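Local coordinates for protein short-chain type dehydrogenase/reductase (Mycobacterium ulcerans, PDB 3SVT) that probably catalyses an NAD(P)-dependent oxidation or reduction, as a tetrameric member of the short-chain dehydrogenase/reductase family whose natural substrate is not established, at residues G90-C98 with M138-I149; I152-F161 with Q256-S265. All blocks are in the same frame, centred on the assembly; numbering follows the deposited sequence.

Contact 1. Residues G90-C98 with M138-I149; sequences GRLHGVVHC and MVRGGGGSFVGI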
# COMPACT_ATOMS: atom_id res chain seq x y z
N GLY B 90 -17.67 34.66 -6.82
CA GLY B 90 -18.48 33.84 -7.72
C GLY B 90 -17.98 32.43 -7.97
O GLY B 90 -18.73 31.59 -8.48
N ARG B 91 -16.73 32.15 -7.61
CA ARG B 91 -16.14 30.84 -7.85
C ARG B 91 -15.21 30.44 -6.72
O ARG B 91 -14.55 31.29 -6.17
CB ARG B 91 -15.36 30.84 -9.17
CG ARG B 91 -15.22 29.45 -9.77
CD ARG B 91 -14.51 29.45 -11.12
NE ARG B 91 -13.81 28.19 -11.38
CZ ARG B 91 -13.11 27.92 -12.48
NH1 ARG B 91 -13.04 28.80 -13.48
NH2 ARG B 91 -12.50 26.74 -12.60
N LEU B 92 -15.18 29.15 -6.39
CA LEU B 92 -14.28 28.61 -5.37
C LEU B 92 -13.28 27.73 -6.09
O LEU B 92 -13.65 26.70 -6.65
CB LEU B 92 -15.03 27.83 -4.29
CG LEU B 92 -14.18 27.11 -3.23
CD1 LEU B 92 -13.43 28.09 -2.34
CD2 LEU B 92 -15.03 26.19 -2.38
N HIS B 93 -12.01 28.15 -6.09
CA HIS B 93 -10.96 27.48 -6.83
C HIS B 93 -10.38 26.29 -6.07
O HIS B 93 -9.82 25.38 -6.66
CB HIS B 93 -9.86 28.47 -7.20
CG HIS B 93 -10.30 29.46 -8.22
ND1 HIS B 93 -10.93 30.64 -7.89
CD2 HIS B 93 -10.28 29.40 -9.58
CE1 HIS B 93 -11.23 31.29 -9.00
NE2 HIS B 93 -10.85 30.56 -10.04
N GLY B 94 -10.47 26.31 -4.75
CA GLY B 94 -9.90 25.19 -4.02
C GLY B 94 -10.08 25.27 -2.54
O GLY B 94 -10.57 26.27 -2.02
N VAL B 95 -9.65 24.20 -1.88
CA VAL B 95 -9.80 24.07 -0.45
C VAL B 95 -8.58 23.37 0.06
O VAL B 95 -8.09 22.44 -0.56
CB VAL B 95 -11.05 23.16 -0.08
CG1 VAL B 95 -11.13 22.92 1.41
CG2 VAL B 95 -12.32 23.79 -0.57
N VAL B 96 -8.12 23.82 1.22
CA VAL B 96 -7.15 23.09 2.01
C VAL B 96 -7.75 22.87 3.39
O VAL B 96 -8.02 23.84 4.14
CB VAL B 96 -5.82 23.82 2.13
CG1 VAL B 96 -4.76 22.87 2.78
CG2 VAL B 96 -5.33 24.29 0.75
N HIS B 97 -7.96 21.60 3.73
CA HIS B 97 -8.68 21.22 4.93
C HIS B 97 -7.67 20.77 6.00
O HIS B 97 -7.15 19.65 5.97
CB HIS B 97 -9.77 20.17 4.61
CG HIS B 97 -10.45 19.61 5.82
ND1 HIS B 97 -11.20 20.39 6.69
CD2 HIS B 97 -10.48 18.35 6.33
CE1 HIS B 97 -11.66 19.63 7.68
NE2 HIS B 97 -11.25 18.39 7.47
N CYS B 98 -7.38 21.69 6.92
CA CYS B 98 -6.44 21.43 8.01
C CYS B 98 -7.10 21.26 9.37
O CYS B 98 -6.41 20.88 10.35
CB CYS B 98 -5.44 22.58 8.13
SG CYS B 98 -4.85 23.18 6.57
N MET B 138 -17.26 23.67 -6.54
CA MET B 138 -16.14 23.46 -7.45
C MET B 138 -16.58 22.74 -8.72
O MET B 138 -16.11 23.06 -9.82
CB MET B 138 -14.96 22.73 -6.77
CG MET B 138 -14.03 23.69 -6.03
SD MET B 138 -12.70 22.90 -5.06
CE MET B 138 -13.69 21.79 -4.07
N VAL B 139 -17.50 21.78 -8.60
CA VAL B 139 -18.08 21.15 -9.78
C VAL B 139 -18.84 22.17 -10.63
O VAL B 139 -18.62 22.29 -11.83
CB VAL B 139 -19.01 19.96 -9.40
CG1 VAL B 139 -19.76 19.46 -10.63
CG2 VAL B 139 -18.20 18.80 -8.77
N ARG B 140 -19.74 22.93 -10.01
CA ARG B 140 -20.46 24.00 -10.73
C ARG B 140 -19.52 25.03 -11.38
O ARG B 140 -19.82 25.56 -12.44
CB ARG B 140 -21.42 24.75 -9.81
CG ARG B 140 -22.42 23.86 -9.10
CD ARG B 140 -23.80 24.47 -9.00
NE ARG B 140 -24.53 23.90 -7.86
CZ ARG B 140 -24.69 24.49 -6.67
NH1 ARG B 140 -25.35 23.85 -5.71
NH2 ARG B 140 -24.20 25.70 -6.42
N GLY B 141 -18.40 25.31 -10.73
CA GLY B 141 -17.43 26.27 -11.27
C GLY B 141 -16.56 25.76 -12.40
O GLY B 141 -15.79 26.53 -12.96
N GLY B 142 -16.67 24.49 -12.75
CA GLY B 142 -15.90 23.93 -13.86
C GLY B 142 -14.59 23.27 -13.46
O GLY B 142 -13.76 22.94 -14.32
N GLY B 143 -14.39 23.06 -12.16
CA GLY B 143 -13.20 22.39 -11.67
C GLY B 143 -12.56 23.09 -10.49
O GLY B 143 -12.93 24.20 -10.12
N GLY B 144 -11.60 22.40 -9.88
CA GLY B 144 -10.85 22.96 -8.77
C GLY B 144 -10.03 21.89 -8.10
O GLY B 144 -9.86 20.81 -8.66
N SER B 145 -9.51 22.18 -6.91
CA SER B 145 -8.55 21.30 -6.24
C SER B 145 -8.75 21.26 -4.73
O SER B 145 -8.68 22.30 -4.08
CB SER B 145 -7.10 21.75 -6.56
OG SER B 145 -6.15 20.96 -5.84
N PHE B 146 -9.01 20.08 -4.18
CA PHE B 146 -9.27 19.92 -2.76
C PHE B 146 -8.05 19.20 -2.16
O PHE B 146 -7.66 18.16 -2.65
CB PHE B 146 -10.54 19.08 -2.55
CG PHE B 146 -10.98 19.01 -1.12
CD1 PHE B 146 -10.32 18.20 -0.20
CD2 PHE B 146 -12.08 19.76 -0.68
CE1 PHE B 146 -10.73 18.15 1.13
CE2 PHE B 146 -12.50 19.72 0.64
CZ PHE B 146 -11.83 18.92 1.55
N VAL B 147 -7.45 19.76 -1.13
CA VAL B 147 -6.34 19.14 -0.45
C VAL B 147 -6.70 18.88 1.02
O VAL B 147 -6.94 19.81 1.82
CB VAL B 147 -5.09 20.05 -0.54
CG1 VAL B 147 -3.86 19.38 0.18
CG2 VAL B 147 -4.78 20.39 -2.01
N GLY B 148 -6.71 17.61 1.38
CA GLY B 148 -6.94 17.21 2.75
C GLY B 148 -5.64 17.01 3.50
O GLY B 148 -4.72 16.33 3.01
N ILE B 149 -5.56 17.57 4.70
CA ILE B 149 -4.38 17.35 5.54
C ILE B 149 -4.59 16.18 6.50
O ILE B 149 -5.39 16.27 7.43
CB ILE B 149 -3.97 18.58 6.33
CG1 ILE B 149 -3.84 19.80 5.41
CG2 ILE B 149 -2.65 18.28 7.10
CD1 ILE B 149 -2.74 19.69 4.38
O HOH W 1 -14.61 26.11 -9.25
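Val-95 and Phe-146 are bridge partners on parallel strands 94-97 and 144-149, their side chains on the same face of the Rossmann-fold sheet of this short-chain dehydrogenase. The strands run within 1° of each other, their axes 4.7 Å apart, and five backbone hydrogen bonds alternate between them from Ser-145 N to His-93 O up to Ile-149 N to His-97 O; the straightest, His-97 N to Val-147 O, reaches 170° at the hydrogen. Phe-146 and Val-95 lie side by side, CG1 of Val-95 approaching CE2 of the ring at 3.6 Å. At chi1 -173° the ring swings beside its own carbonyl carbon, which carries CZ up to CB of His-97. Helix 113-140 covers this face through Ala-134, Val-130 and Leu-131, while the imidazole of His-97 turns to Thr-17 and Thr-127. On the other face, Val-96 and Val-147 pack under Leu-238 of helix 227-238. Gly-94 CA lies 3.1 Å from Ser-145 O, and Met-138, in the last turn of helix 113-140, lays SD 3.8 Å from Gly-94 CA. A Schellman motif at Gly-142 turns the chain from that helix into the strand. Arg-91 stretches its extended side chain across this glycine-rich turn, with Gly-141 O over the centre of one guanidinium face and no N-H aimed at it. NE is served instead by a water at the guanidinium edge, 3.1 Å away, which also hydrogen-bonds Leu-92 O at 2.8 Å and Gly-143 O at 2.7 Å.

Contact 2. Residues I152-F161 with Q256-S265; sequences IAASNTHRWF and QMLRRGPDFS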
# COMPACT_ATOMS: atom_id res chain seq x y z
N ILE B 152 1.00 11.29 9.26
CA ILE B 152 1.77 10.05 9.26
C ILE B 152 1.14 8.98 10.19
O ILE B 152 1.39 7.79 10.02
CB ILE B 152 3.22 10.31 9.68
CG1 ILE B 152 4.06 9.04 9.50
CG2 ILE B 152 3.25 10.82 11.12
CD1 ILE B 152 5.55 9.32 9.35
N ALA B 153 0.36 9.40 11.17
CA ALA B 153 -0.39 8.47 12.00
C ALA B 153 -1.28 7.54 11.17
O ALA B 153 -1.53 6.41 11.60
CB ALA B 153 -1.20 9.21 13.08
N ALA B 154 -1.71 7.98 9.99
CA ALA B 154 -2.43 7.13 9.05
C ALA B 154 -1.54 6.15 8.28
O ALA B 154 -2.01 5.09 7.89
CB ALA B 154 -3.28 8.01 8.01
N SER B 155 -0.29 6.50 8.01
CA SER B 155 0.57 5.63 7.18
C SER B 155 1.37 4.65 8.03
O SER B 155 1.71 3.58 7.56
CB SER B 155 1.54 6.44 6.30
OG SER B 155 2.36 7.28 7.08
N ASN B 156 1.65 5.03 9.27
CA ASN B 156 2.43 4.20 10.18
C ASN B 156 1.73 4.17 11.54
O ASN B 156 1.46 5.22 12.12
CB ASN B 156 3.87 4.75 10.31
CG ASN B 156 4.61 4.82 8.95
OD1 ASN B 156 4.24 5.61 8.06
ND2 ASN B 156 5.64 3.98 8.79
N THR B 157 1.38 2.98 12.03
CA THR B 157 0.75 2.84 13.36
C THR B 157 1.53 3.59 14.48
O THR B 157 2.76 3.42 14.62
CB THR B 157 0.62 1.36 13.79
OG1 THR B 157 1.90 0.71 13.69
CG2 THR B 157 -0.47 0.63 12.92
N HIS B 158 0.79 4.42 15.22
CA HIS B 158 1.30 5.15 16.35
C HIS B 158 0.66 4.49 17.58
O HIS B 158 -0.49 4.79 17.92
CB HIS B 158 0.88 6.64 16.29
CG HIS B 158 1.64 7.46 15.30
ND1 HIS B 158 2.04 6.97 14.07
CD2 HIS B 158 2.05 8.76 15.35
CE1 HIS B 158 2.68 7.93 13.41
NE2 HIS B 158 2.70 9.02 14.16
N ARG B 159 1.40 3.58 18.21
CA ARG B 159 0.92 2.96 19.43
C ARG B 159 0.40 4.05 20.38
O ARG B 159 1.09 5.06 20.63
CB ARG B 159 2.04 2.13 20.11
CG ARG B 159 2.27 0.74 19.51
CD ARG B 159 3.61 0.12 20.00
NE ARG B 159 4.70 0.67 19.18
CZ ARG B 159 6.00 0.43 19.34
NH1 ARG B 159 6.43 -0.33 20.33
NH2 ARG B 159 6.88 0.98 18.49
N TRP B 160 -0.82 3.84 20.88
CA TRP B 160 -1.46 4.61 21.95
C TRP B 160 -2.07 5.93 21.48
O TRP B 160 -2.45 6.77 22.30
CB TRP B 160 -0.53 4.80 23.14
CG TRP B 160 0.14 3.52 23.55
CD1 TRP B 160 -0.46 2.42 24.07
CD2 TRP B 160 1.53 3.21 23.44
NE1 TRP B 160 0.47 1.43 24.30
CE2 TRP B 160 1.70 1.90 23.94
CE3 TRP B 160 2.65 3.92 22.99
CZ2 TRP B 160 2.95 1.28 23.96
CZ3 TRP B 160 3.89 3.30 23.04
CH2 TRP B 160 4.03 1.99 23.52
N PHE B 161 -2.18 6.10 20.16
CA PHE B 161 -2.76 7.32 19.60
C PHE B 161 -4.22 7.13 19.31
O PHE B 161 -4.86 8.07 18.86
CB PHE B 161 -2.00 7.80 18.35
CG PHE B 161 -0.78 8.63 18.66
CD1 PHE B 161 0.24 8.13 19.47
CD2 PHE B 161 -0.65 9.91 18.15
CE1 PHE B 161 1.36 8.90 19.76
CE2 PHE B 161 0.48 10.69 18.43
CZ PHE B 161 1.48 10.18 19.22
N GLN B 256 10.06 9.64 7.24
CA GLN B 256 9.75 8.83 8.44
C GLN B 256 8.91 7.59 8.10
O GLN B 256 9.10 6.55 8.71
CB GLN B 256 9.06 9.65 9.52
CG GLN B 256 8.73 8.81 10.75
CD GLN B 256 8.25 9.59 11.95
OE1 GLN B 256 8.16 10.82 11.91
NE2 GLN B 256 7.97 8.87 13.06
N MET B 257 8.05 7.66 7.10
CA MET B 257 7.18 6.53 6.76
C MET B 257 7.95 5.29 6.34
O MET B 257 7.39 4.21 6.31
CB MET B 257 6.15 6.91 5.67
CG MET B 257 6.69 6.98 4.27
SD MET B 257 5.46 7.32 2.98
CE MET B 257 6.24 6.46 1.62
N LEU B 258 9.23 5.44 6.00
CA LEU B 258 10.08 4.32 5.63
C LEU B 258 10.56 3.53 6.82
O LEU B 258 11.05 2.40 6.65
CB LEU B 258 11.31 4.83 4.87
CG LEU B 258 10.95 5.66 3.63
CD1 LEU B 258 12.20 6.31 3.08
CD2 LEU B 258 10.26 4.74 2.65
N ARG B 259 10.43 4.12 8.01
CA ARG B 259 10.84 3.46 9.25
C ARG B 259 9.55 3.16 10.04
O ARG B 259 8.70 2.44 9.55
CB ARG B 259 11.85 4.34 9.99
CG ARG B 259 13.07 4.64 9.11
CD ARG B 259 14.32 5.08 9.85
NE ARG B 259 15.38 5.42 8.87
CZ ARG B 259 16.42 6.24 9.08
NH1 ARG B 259 16.61 6.84 10.27
NH2 ARG B 259 17.29 6.47 8.09
N ARG B 260 9.37 3.70 11.24
CA ARG B 260 8.15 3.41 12.00
C ARG B 260 7.55 4.67 12.60
O ARG B 260 8.18 5.73 12.64
CB ARG B 260 8.44 2.39 13.10
CG ARG B 260 9.52 2.81 14.06
CD ARG B 260 9.49 2.00 15.34
NE ARG B 260 10.62 2.35 16.18
CZ ARG B 260 10.67 3.41 16.98
NH1 ARG B 260 9.63 4.25 17.10
NH2 ARG B 260 11.75 3.64 17.69
N GLY B 261 6.32 4.57 13.09
CA GLY B 261 5.77 5.61 13.91
C GLY B 261 6.57 5.72 15.20
O GLY B 261 7.33 4.81 15.55
N PRO B 262 6.38 6.82 15.95
CA PRO B 262 7.08 7.03 17.20
C PRO B 262 6.62 6.10 18.32
O PRO B 262 5.48 5.59 18.33
CB PRO B 262 6.73 8.48 17.54
CG PRO B 262 5.36 8.64 17.01
CD PRO B 262 5.41 7.89 15.68
N ASP B 263 7.53 5.89 19.25
CA ASP B 263 7.31 5.10 20.46
C ASP B 263 7.25 6.09 21.62
O ASP B 263 8.28 6.65 22.00
CB ASP B 263 8.47 4.12 20.62
CG ASP B 263 8.40 3.29 21.88
OD1 ASP B 263 7.47 3.44 22.71
OD2 ASP B 263 9.33 2.48 22.03
N PHE B 264 6.05 6.30 22.18
CA PHE B 264 5.85 7.28 23.26
C PHE B 264 6.00 6.64 24.64
O PHE B 264 5.57 7.21 25.65
CB PHE B 264 4.48 7.96 23.14
CG PHE B 264 4.47 9.21 22.26
CD1 PHE B 264 4.88 9.16 20.93
CD2 PHE B 264 4.00 10.43 22.78
CE1 PHE B 264 4.87 10.32 20.14
CE2 PHE B 264 3.97 11.60 21.99
CZ PHE B 264 4.40 11.55 20.66
N SER B 265 6.61 5.45 24.69
CA SER B 265 6.82 4.71 25.95
C SER B 265 7.29 5.59 27.08
O SER B 265 6.70 5.60 28.14
CB SER B 265 7.88 3.62 25.77
OG SER B 265 7.37 2.59 24.99
O HOH W 2 4.17 3.12 17.71
O HOH W 3 4.80 2.06 13.40
O HOH W 4 3.68 5.80 20.26
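The short helical turn and loop leading from strand 144-149 to helix 163-182, which carries the Tyr-X-X-X-Lys motif of the SDR family (Tyr-164, Lys-168), meet the C-terminal loop between strand 249-252 and helix 265-272. Asn-156 makes the direct hydrogen bond: ND2 gives a nearly straight bond (169°) to Met-257 O at 3.0 Å, in the plane of its own amide but above that of the carbonyl. OD1 lies against CB of Met-257 and accepts from Ser-155 OG, so both ends of the amide are held. Gly-261 CA packs 3.8 Å from Thr-157 O and against CE1 of His-158, and a water links Gly-261 N to Thr-157 O. Pro-262 sets CD over one face of the His-158 imidazole, a CH-pi contact 3.4 Å from the ring centroid; ND1 binds Asn-156 O, which limits the ring's rotation. Phe-161 directs its edge into the face of Phe-264 in a T-shaped pair, centroids 4.9 Å apart and planes at 84°. Trp-160 turns CZ3 to Asp-263 OD1 at 3.6 Å, and its NE1 is hydrogen-bonded to Leu-277 O. That OD1 also accepts from Ser-265 N, an Asx turn. Alongside these direct contacts, one water bridges Arg-159 N and NE to Pro-262 O. Thr-157 OG1 and the backbone N of Trp-160 bond Asp-180 and Glu-181 of the second subunit. Asp-263 lies over a face of the Arg-159 guanidinium, too far for a salt bridge (NH1 to OD2 4.4 Å), and may ease the proximity of Arg-159 and Arg-260.

How the contacts relate
From the N terminus, contact 1 comes first: strand 94-97 leads into helix 113-140, and strand 144-149 returns beside it, closing a right-handed beta-alpha-beta crossover in which 25 of the 39 intervening residues are helical. Contact 2 opens only three residues later, at 152, and closes at 256-265 after a longer excursion through helix 163-182, strand 187-198, further helices and strand 249-252. The two closures therefore stand in series, neither enclosing nor crossing the other. The centres of contact 1 and contact 2 lie about 30 Å apart. Contact 1 joins two neighbouring strands inside the sheet; contact 2 ties the loop beyond it to the C-terminal region, and both touch the second subunit.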